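Local coordinates for protein PlaB phospholipase (Legionella pneumophila, PDB 6ZTH) that probably hydrolyses phospholipids and binds several NAD(+) molecules within an assembly of four chains, at residues Ala225-Tyr230 against Met256-Leu261; Thr337-Met342 against His448-Val453; Ile356-Tyr361 against Phe415-Tyr420. All coordinates share one frame; numbering follows the deposited sequence.

Interaction 1. Residues Ala225-Tyr230 against Met256-Leu261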
# COMPACT_ATOMS: atom_id res chain seq x y z
N ALA D 225 4.44 -23.86 -19.37
CA ALA D 225 4.97 -23.82 -18.01
C ALA D 225 5.35 -25.19 -17.46
O ALA D 225 6.08 -25.25 -16.47
CB ALA D 225 3.95 -23.17 -17.07
N THR D 226 4.87 -26.27 -18.08
CA THR D 226 5.11 -27.60 -17.54
C THR D 226 6.49 -28.13 -17.88
O THR D 226 7.04 -28.95 -17.14
CB THR D 226 4.06 -28.58 -18.09
OG1 THR D 226 4.03 -29.76 -17.28
CG2 THR D 226 4.40 -28.96 -19.53
N ASN D 227 7.07 -27.66 -18.98
CA ASN D 227 8.19 -28.33 -19.62
C ASN D 227 9.52 -27.91 -19.03
O ASN D 227 9.70 -26.76 -18.64
CB ASN D 227 8.15 -28.04 -21.12
CG ASN D 227 9.21 -28.78 -21.89
OD1 ASN D 227 9.28 -30.01 -21.85
ND2 ASN D 227 10.04 -28.04 -22.60
N MSE D 228 10.44 -28.87 -18.96
CA MSE D 228 11.75 -28.61 -18.37
C MSE D 228 12.85 -28.51 -19.42
O MSE D 228 14.02 -28.35 -19.07
CB MSE D 228 12.11 -29.71 -17.36
CG MSE D 228 11.19 -29.76 -16.15
SE MSE D 228 11.25 -28.14 -15.05
CE MSE D 228 12.91 -28.48 -14.10
N ASN D 229 12.49 -28.62 -20.69
CA ASN D 229 13.42 -28.27 -21.78
C ASN D 229 13.21 -26.79 -22.05
O ASN D 229 12.41 -26.39 -22.89
CB ASN D 229 13.17 -29.11 -23.02
CG ASN D 229 13.02 -30.58 -22.72
OD1 ASN D 229 14.00 -31.31 -22.61
ND2 ASN D 229 11.78 -31.03 -22.60
N TYR D 230 13.94 -25.95 -21.31
CA TYR D 230 13.88 -24.51 -21.45
C TYR D 230 15.30 -23.97 -21.47
O TYR D 230 16.26 -24.65 -21.10
CB TYR D 230 13.07 -23.86 -20.33
CG TYR D 230 13.58 -24.19 -18.94
CD1 TYR D 230 13.23 -25.38 -18.32
CD2 TYR D 230 14.41 -23.31 -18.26
CE1 TYR D 230 13.70 -25.69 -17.06
CE2 TYR D 230 14.88 -23.61 -16.99
CZ TYR D 230 14.52 -24.80 -16.40
OH TYR D 230 14.99 -25.10 -15.14
N MSE D 256 14.52 -33.41 -21.41
CA MSE D 256 13.63 -34.16 -20.54
C MSE D 256 12.41 -34.65 -21.33
O MSE D 256 11.91 -33.94 -22.20
CB MSE D 256 13.16 -33.32 -19.34
CG MSE D 256 12.31 -34.12 -18.34
SE MSE D 256 11.64 -33.14 -16.79
CE MSE D 256 13.33 -32.59 -16.01
N ALA D 257 11.96 -35.86 -21.00
CA ALA D 257 10.72 -36.37 -21.56
C ALA D 257 9.61 -35.35 -21.41
O ALA D 257 9.34 -34.86 -20.31
CB ALA D 257 10.34 -37.68 -20.85
N PHE D 258 8.97 -35.01 -22.53
CA PHE D 258 7.90 -34.02 -22.57
C PHE D 258 6.71 -34.61 -23.31
O PHE D 258 6.85 -35.06 -24.45
CB PHE D 258 8.36 -32.73 -23.24
CG PHE D 258 7.27 -31.72 -23.44
CD1 PHE D 258 6.59 -31.19 -22.35
CD2 PHE D 258 6.94 -31.28 -24.71
CE1 PHE D 258 5.59 -30.26 -22.54
CE2 PHE D 258 5.93 -30.35 -24.89
CZ PHE D 258 5.26 -29.84 -23.81
N GLY D 259 5.54 -34.60 -22.67
CA GLY D 259 4.36 -35.17 -23.28
C GLY D 259 3.10 -34.35 -23.09
O GLY D 259 2.72 -34.04 -21.96
N VAL D 260 2.46 -33.97 -24.19
CA VAL D 260 1.15 -33.34 -24.17
C VAL D 260 0.15 -34.43 -24.53
O VAL D 260 -0.06 -34.74 -25.71
CB VAL D 260 1.07 -32.15 -25.13
CG1 VAL D 260 -0.37 -31.67 -25.29
CG2 VAL D 260 1.95 -31.01 -24.63
N LEU D 261 -0.46 -35.03 -23.51
CA LEU D 261 -1.33 -36.19 -23.72
C LEU D 261 -2.74 -35.75 -24.10
O LEU D 261 -3.14 -34.62 -23.84
CB LEU D 261 -1.35 -37.04 -22.45
CG LEU D 261 0.03 -37.48 -21.95
CD1 LEU D 261 -0.09 -38.53 -20.85
CD2 LEU D 261 0.91 -38.00 -23.08
O HOH W 1 9.83 -31.62 -20.06

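Interaction 2. Residues Thr337-Met342 against His448-Val453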
# COMPACT_ATOMS: atom_id res chain seq x y z
N THR D 337 -7.03 -23.65 -30.49
CA THR D 337 -5.89 -23.80 -29.59
C THR D 337 -4.68 -24.19 -30.42
O THR D 337 -4.71 -25.21 -31.12
CB THR D 337 -6.17 -24.84 -28.51
OG1 THR D 337 -6.09 -26.16 -29.07
CG2 THR D 337 -7.54 -24.63 -27.89
N ASN D 338 -3.62 -23.39 -30.35
CA ASN D 338 -2.39 -23.61 -31.09
C ASN D 338 -1.27 -24.00 -30.11
O ASN D 338 -1.54 -24.48 -29.01
CB ASN D 338 -2.07 -22.35 -31.90
CG ASN D 338 -3.05 -22.14 -33.04
OD1 ASN D 338 -3.46 -23.09 -33.71
ND2 ASN D 338 -3.42 -20.88 -33.28
N ARG D 339 -0.03 -23.78 -30.53
CA ARG D 339 1.14 -24.00 -29.69
C ARG D 339 1.71 -22.65 -29.29
O ARG D 339 1.79 -21.72 -30.12
CB ARG D 339 2.19 -24.84 -30.43
CG ARG D 339 1.66 -26.18 -30.93
CD ARG D 339 2.12 -26.49 -32.35
NE ARG D 339 3.57 -26.61 -32.46
CZ ARG D 339 4.24 -27.75 -32.29
NH1 ARG D 339 3.60 -28.88 -31.99
NH2 ARG D 339 5.56 -27.76 -32.41
N TYR D 340 2.11 -22.53 -28.03
CA TYR D 340 2.48 -21.24 -27.45
C TYR D 340 3.84 -21.33 -26.78
O TYR D 340 4.35 -22.42 -26.49
CB TYR D 340 1.43 -20.78 -26.44
CG TYR D 340 0.02 -20.73 -26.99
CD1 TYR D 340 -0.73 -21.89 -27.13
CD2 TYR D 340 -0.55 -19.53 -27.38
CE1 TYR D 340 -2.01 -21.85 -27.64
CE2 TYR D 340 -1.83 -19.48 -27.89
CZ TYR D 340 -2.56 -20.65 -28.02
OH TYR D 340 -3.84 -20.60 -28.53
N SER D 341 4.43 -20.16 -26.54
CA SER D 341 5.71 -20.04 -25.87
C SER D 341 5.62 -18.99 -24.78
O SER D 341 4.87 -18.02 -24.89
CB SER D 341 6.83 -19.66 -26.86
OG SER D 341 6.89 -20.58 -27.93
N MSE D 342 6.39 -19.20 -23.71
CA MSE D 342 6.41 -18.29 -22.58
C MSE D 342 7.77 -17.61 -22.44
O MSE D 342 8.80 -18.28 -22.40
CB MSE D 342 6.07 -19.05 -21.29
CG MSE D 342 5.88 -18.17 -20.08
SE MSE D 342 4.01 -17.99 -19.59
CE MSE D 342 3.91 -19.36 -18.20
N HIS D 448 10.66 -21.60 -28.74
CA HIS D 448 10.35 -22.96 -29.14
C HIS D 448 8.91 -23.28 -28.76
O HIS D 448 8.46 -22.87 -27.68
CB HIS D 448 11.31 -23.96 -28.48
CG HIS D 448 12.75 -23.71 -28.79
ND1 HIS D 448 13.32 -24.05 -29.99
CD2 HIS D 448 13.74 -23.15 -28.05
CE1 HIS D 448 14.60 -23.70 -29.99
NE2 HIS D 448 14.88 -23.16 -28.82
N PRO D 449 8.17 -23.99 -29.60
CA PRO D 449 6.76 -24.26 -29.28
C PRO D 449 6.64 -25.10 -28.02
O PRO D 449 7.44 -25.99 -27.77
CB PRO D 449 6.25 -25.00 -30.52
CG PRO D 449 7.47 -25.55 -31.19
CD PRO D 449 8.60 -24.63 -30.86
N ASN D 450 5.61 -24.79 -27.23
CA ASN D 450 5.36 -25.48 -25.96
C ASN D 450 6.54 -25.34 -25.01
O ASN D 450 6.88 -26.27 -24.28
CB ASN D 450 5.04 -26.96 -26.20
CG ASN D 450 3.74 -27.17 -26.95
OD1 ASN D 450 2.74 -26.50 -26.68
ND2 ASN D 450 3.74 -28.10 -27.89
N GLU D 451 7.17 -24.17 -25.01
CA GLU D 451 8.37 -23.95 -24.22
C GLU D 451 8.33 -22.59 -23.55
O GLU D 451 7.78 -21.62 -24.08
CB GLU D 451 9.64 -24.05 -25.08
CG GLU D 451 10.79 -24.77 -24.40
CD GLU D 451 11.97 -25.02 -25.31
OE1 GLU D 451 12.91 -24.20 -25.31
OE2 GLU D 451 11.96 -26.04 -26.03
N THR D 452 8.92 -22.53 -22.36
CA THR D 452 9.19 -21.28 -21.66
C THR D 452 10.64 -20.90 -21.89
O THR D 452 11.52 -21.76 -21.92
CB THR D 452 8.91 -21.42 -20.16
OG1 THR D 452 7.51 -21.62 -19.94
CG2 THR D 452 9.37 -20.17 -19.41
N VAL D 453 10.89 -19.60 -22.08
CA VAL D 453 12.24 -19.08 -22.21
C VAL D 453 12.46 -18.03 -21.12
O VAL D 453 11.57 -17.21 -20.85
CB VAL D 453 12.50 -18.48 -23.61
CG1 VAL D 453 11.75 -17.17 -23.80
CG2 VAL D 453 14.00 -18.29 -23.83
O HOH W 2 -0.30 -25.46 -26.27

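Interaction 3. Residues Ile356-Tyr361 against Phe415-Tyr420. With NAD (nicotinamide-adenine-dinucleotide), chain K.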
# COMPACT_ATOMS: atom_id res chain seq x y z
N ILE D 356 12.79 -2.01 -12.23
CA ILE D 356 11.35 -2.21 -12.21
C ILE D 356 10.63 -1.32 -13.21
O ILE D 356 9.60 -1.73 -13.75
CB ILE D 356 10.79 -1.99 -10.79
CG1 ILE D 356 10.82 -0.51 -10.42
CG2 ILE D 356 11.59 -2.80 -9.77
CD1 ILE D 356 9.46 0.16 -10.50
N ASP D 357 11.14 -0.11 -13.48
CA ASP D 357 10.49 0.83 -14.38
C ASP D 357 11.20 0.79 -15.72
O ASP D 357 12.38 1.14 -15.82
CB ASP D 357 10.52 2.25 -13.80
CG ASP D 357 9.53 3.17 -14.47
OD1 ASP D 357 8.32 3.04 -14.21
OD2 ASP D 357 9.96 4.01 -15.28
N TYR D 358 10.47 0.39 -16.75
CA TYR D 358 11.01 0.19 -18.08
C TYR D 358 9.83 -0.18 -18.96
O TYR D 358 8.71 -0.40 -18.47
CB TYR D 358 12.06 -0.92 -18.13
CG TYR D 358 11.50 -2.26 -17.75
CD1 TYR D 358 11.12 -2.52 -16.44
CD2 TYR D 358 11.33 -3.27 -18.69
CE1 TYR D 358 10.60 -3.75 -16.07
CE2 TYR D 358 10.81 -4.50 -18.33
CZ TYR D 358 10.45 -4.73 -17.02
OH TYR D 358 9.93 -5.95 -16.66
N ASP D 359 10.07 -0.25 -20.26
CA ASP D 359 9.11 -0.82 -21.19
C ASP D 359 9.85 -1.75 -22.13
O ASP D 359 11.02 -1.53 -22.45
CB ASP D 359 8.39 0.25 -21.98
CG ASP D 359 8.19 1.52 -21.18
OD1 ASP D 359 7.51 1.49 -20.13
OD2 ASP D 359 8.75 2.56 -21.59
N LEU D 360 9.14 -2.77 -22.58
CA LEU D 360 9.72 -3.86 -23.33
C LEU D 360 8.94 -4.06 -24.62
O LEU D 360 7.72 -4.22 -24.58
CB LEU D 360 9.71 -5.13 -22.49
CG LEU D 360 10.41 -6.35 -23.08
CD1 LEU D 360 11.23 -7.04 -22.01
CD2 LEU D 360 9.38 -7.28 -23.68
N TYR D 361 9.64 -4.02 -25.75
CA TYR D 361 9.03 -4.21 -27.05
C TYR D 361 9.65 -5.41 -27.74
O TYR D 361 10.86 -5.43 -27.98
CB TYR D 361 9.19 -2.97 -27.93
CG TYR D 361 8.49 -1.74 -27.42
CD1 TYR D 361 9.08 -0.95 -26.45
CD2 TYR D 361 7.25 -1.37 -27.91
CE1 TYR D 361 8.46 0.17 -25.98
CE2 TYR D 361 6.61 -0.24 -27.43
CZ TYR D 361 7.22 0.52 -26.47
OH TYR D 361 6.60 1.65 -25.99
N PHE D 415 14.42 -7.67 -29.32
CA PHE D 415 13.90 -7.07 -28.10
C PHE D 415 14.37 -5.62 -28.00
O PHE D 415 15.45 -5.27 -28.50
CB PHE D 415 14.34 -7.84 -26.85
CG PHE D 415 13.82 -9.24 -26.79
CD1 PHE D 415 12.46 -9.50 -26.88
CD2 PHE D 415 14.68 -10.32 -26.65
CE1 PHE D 415 11.97 -10.79 -26.83
CE2 PHE D 415 14.20 -11.61 -26.60
CZ PHE D 415 12.84 -11.85 -26.68
N ARG D 416 13.56 -4.79 -27.36
CA ARG D 416 13.90 -3.39 -27.12
C ARG D 416 13.41 -3.02 -25.73
O ARG D 416 12.20 -2.99 -25.49
CB ARG D 416 13.30 -2.48 -28.18
CG ARG D 416 13.48 -1.00 -27.88
CD ARG D 416 13.05 -0.10 -29.04
NE ARG D 416 13.38 -0.66 -30.34
CZ ARG D 416 12.50 -0.95 -31.29
NH1 ARG D 416 11.20 -0.75 -31.10
NH2 ARG D 416 12.92 -1.45 -32.45
N VAL D 417 14.34 -2.74 -24.82
CA VAL D 417 14.02 -2.27 -23.47
C VAL D 417 14.55 -0.85 -23.32
O VAL D 417 15.65 -0.54 -23.80
CB VAL D 417 14.61 -3.20 -22.39
CG1 VAL D 417 16.04 -2.82 -22.07
CG2 VAL D 417 13.76 -3.14 -21.13
N LYS D 418 13.78 0.01 -22.67
CA LYS D 418 14.13 1.42 -22.53
C LYS D 418 14.73 1.75 -21.17
O LYS D 418 15.73 2.47 -21.10
CB LYS D 418 12.88 2.29 -22.78
CG LYS D 418 12.58 2.46 -24.27
CD LYS D 418 11.43 3.42 -24.53
CE LYS D 418 10.21 2.68 -24.99
NZ LYS D 418 9.41 2.42 -23.79
N ALA D 419 14.14 1.25 -20.08
CA ALA D 419 14.68 1.44 -18.74
C ALA D 419 14.66 2.91 -18.33
O ALA D 419 14.89 3.79 -19.17
CB ALA D 419 16.11 0.89 -18.65
N TYR D 420 14.40 3.18 -17.06
CA TYR D 420 14.24 4.55 -16.60
C TYR D 420 15.04 4.80 -15.33
O TYR D 420 15.27 3.88 -14.54
CB TYR D 420 12.76 4.87 -16.35
CG TYR D 420 11.97 4.79 -17.62
CD1 TYR D 420 11.84 5.89 -18.45
CD2 TYR D 420 11.38 3.60 -18.03
CE1 TYR D 420 11.13 5.82 -19.63
CE2 TYR D 420 10.68 3.52 -19.20
CZ TYR D 420 10.56 4.63 -20.01
OH TYR D 420 9.85 4.55 -21.18
PA NAD K . -1.54 -5.09 -17.46
O1A NAD K . -2.08 -6.35 -16.85
O2A NAD K . -1.60 -5.20 -18.97
O5B NAD K . 0.01 -4.88 -16.98
C5B NAD K . 0.27 -4.80 -15.59
C4B NAD K . 1.66 -4.05 -15.37
O4B NAD K . 2.72 -4.71 -16.31
C3B NAD K . 1.57 -2.84 -15.72
O3B NAD K . 2.33 -2.00 -14.79
C2B NAD K . 2.23 -2.73 -17.24
O2B NAD K . 2.69 -1.37 -17.51
C1B NAD K . 3.23 -3.55 -17.19
N9A NAD K . 3.65 -4.01 -18.56
C8A NAD K . 2.82 -4.71 -19.33
N7A NAD K . 3.45 -4.97 -20.49
C5A NAD K . 4.68 -4.42 -20.42
C6A NAD K . 5.75 -4.38 -21.31
N6A NAD K . 5.91 -4.93 -22.67
N1A NAD K . 6.87 -3.76 -20.96
C2A NAD K . 6.97 -3.16 -19.74
N3A NAD K . 5.93 -3.20 -18.87
C4A NAD K . 4.80 -3.83 -19.22
O3 NAD K . -2.46 -3.80 -16.96
PN NAD K . -2.16 -2.24 -17.39
O1N NAD K . -1.30 -2.22 -18.63
O2N NAD K . -1.44 -1.52 -16.27
O5D NAD K . -3.61 -1.48 -17.69
C5D NAD K . -4.46 -1.18 -16.61
C4D NAD K . -5.87 -1.65 -16.91
O4D NAD K . -6.21 -1.30 -18.12
C3D NAD K . -5.96 -3.30 -16.84
O3D NAD K . -7.33 -3.70 -16.40
C2D NAD K . -5.76 -3.70 -18.00
O2D NAD K . -6.39 -5.05 -18.24
C1D NAD K . -6.50 -2.58 -18.87
N1N NAD K . -6.01 -2.51 -20.12
C2N NAD K . -4.95 -1.71 -20.40
C3N NAD K . -4.46 -1.63 -21.71
C7N NAD K . -3.24 -0.71 -22.04
O7N NAD K . -3.24 -0.07 -23.02
N7N NAD K . -2.10 -0.63 -21.11
C4N NAD K . -5.05 -2.36 -22.70
C5N NAD K . -6.11 -3.17 -22.42
C6N NAD K . -6.60 -3.24 -21.11

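Interaction 1. Residues Ala225-Tyr230 against Met256-Leu261
The side-chain amide of Asn227 sits over one face of the Phe258 ring. Its CG lies 3.6 Å above the ring plane of Phe258, displaced toward the rim, and the two planes are 59° apart, so the amide is inclined to the ring and not stacked flat on it. With CG anti to the backbone N (chi1 -176°), Asn227 extends from its loop to this aromatic surface. Thr226 comes from another direction: its CG2 methyl meets Phe258 CE1 at the ring edge, 3.5 Å away.

Asn229 turns its amide to the backbone of Met256. Its ND2 donates to Met256 O at 2.9 Å, with that oxygen in the plane of the Asn229 amide. On the other limb OD1 accepts from Met256 N in a nearly straight bond, modelled so short that its exact length is doubtful. Asn229 ND2 also donates, in a bent bond, to Asn227 OD1 (2.8 Å), which couples the two amides, and a water donates to Asn227 OD1 and Ala257 O while accepting from Met228 N. Alongside, the selenomethionines Met228 and Met256 point the same way, Met256 SE 3.5 Å from Met228 CG.

Strand 257-261 ends a parallel sheet whose order fits an alpha/beta-hydrolase core. The two ND2 bonds, to Met256 O and Asn227 OD1, favour one rotation of the Asn229 amide, and Met256 N facing OD1 is consistent with it.

Interaction 2. Residues Thr337-Met342 against His448-Val453
Ser341 and His448 meet through a hydroxyl and a carbonyl: Ser341 OG donates to His448 O at 2.8 Å, approaching from above the carbonyl plane, 65° out of it, and so not on a lone pair. The serine OG stands beside its own backbone N (chi1 -55°), a setting that aims it back at the turn. On the next residue along, the selenomethionine Met342 lies side by side with Thr452, its CB 3.2 Å from Thr452 OG1. At the other end Arg339 runs beside Pro449, with NH2 3.2 Å from Pro449 CG, while Asn450 ND2 stands over one face of the guanidinium, toward its rim.

Backbone bonds set this register. Asn450 N donates to Tyr340 O at 2.8 Å, and Met342 N to Glu451 O, also at 2.8 Å. Val453 N donates to Met342 O in a bond modelled too short for its length to be trusted. Met342 and Thr452 thereby form a parallel bridge between strand segments whose axes come within 4.5 Å at 29°. The incoming strand is positioned by a type II turn from His448 to Glu451, with Asn450 taking the positive phi of its third place. A water donates to both Asn338 O and Asn450 OD1.

Farther out, Asn450 ND2 is hydrogen-bonded to Gln318 of helix 300-320, Thr452 OG1 to Ala224 O, and Glu451 is salt-bridged to Arg252 of strand 245-252. The contact thus starts the pairing of strands 340-349 and 451-463 in a mixed sheet: strand 391-396 flanks 340-349, strand 231-238 flanks 451-463, and helices 223-226 and 397-404 pack against it.

Interaction 3. Residues Ile356-Tyr361 against Phe415-Tyr420
Tyr358 overlaps Val417 obliquely, its CD2 3.4 Å from Val417 CG2, while its CB rests on Ala419. The motif is an antiparallel strand pair: Leu360 and Val417 form a non-hydrogen-bonded pair, and Tyr361 and Arg416 a hydrogen-bonded one, with Tyr361 N to Arg416 O at 2.8 Å and Arg416 N to Tyr361 O likewise at 2.8 Å.

Strand 360-364 is an outermost strand of its sheet in this chain, and the backbone of Leu360 meets the NAD adenine. Leu360 N donates to NAD N1A at 3.0 Å, and NAD N6A donates to Leu360 O at 2.7 Å, so donor and acceptor together match the adenine edge.

On the Tyr361 side, the Lys418 chain, bent at chi3 (-108°), brings CE obliquely against the Tyr361 ring. The place of Asp359 OD2, between Lys418 NZ and Tyr420 OH, is doubtful because the model crowds it. Its partner oxygen OD1 is salt-bridged to Arg145 of the second subunit; Asp357 forms a salt bridge to Arg148 of that subunit, and Tyr361 OH is hydrogen-bonded to its Asp206. Arg416 instead pairs with Glu370 of its own chain. Just beyond the strand pairing, Lys418 N donates to Asp359 O at 3.2 Å, in the carbonyl plane.

Interactions 1 and 2 lie near the middle of the chain and touch: Phe258 CE2 is 3.7 Å from Asn450 CB, and Tyr230 packs on Thr452. Interaction 1, partly buried, sets the edge strand of the parallel sheet against the loop leading into strand 231-238 of the mixed sheet, while interaction 2, buried, lies within the mixed sheet. Interaction 3 sits about 23 Å, centre to centre, from interaction 2; it is also buried, in part by the second subunit and NAD. Strand 340-349 leads on to strand 360-364 of interaction 3. Interaction 1 relies on asparagine amides, interaction 2 on parallel backbone pairing, and interaction 3 on antiparallel pairing with charged groups turned to the neighbouring subunit.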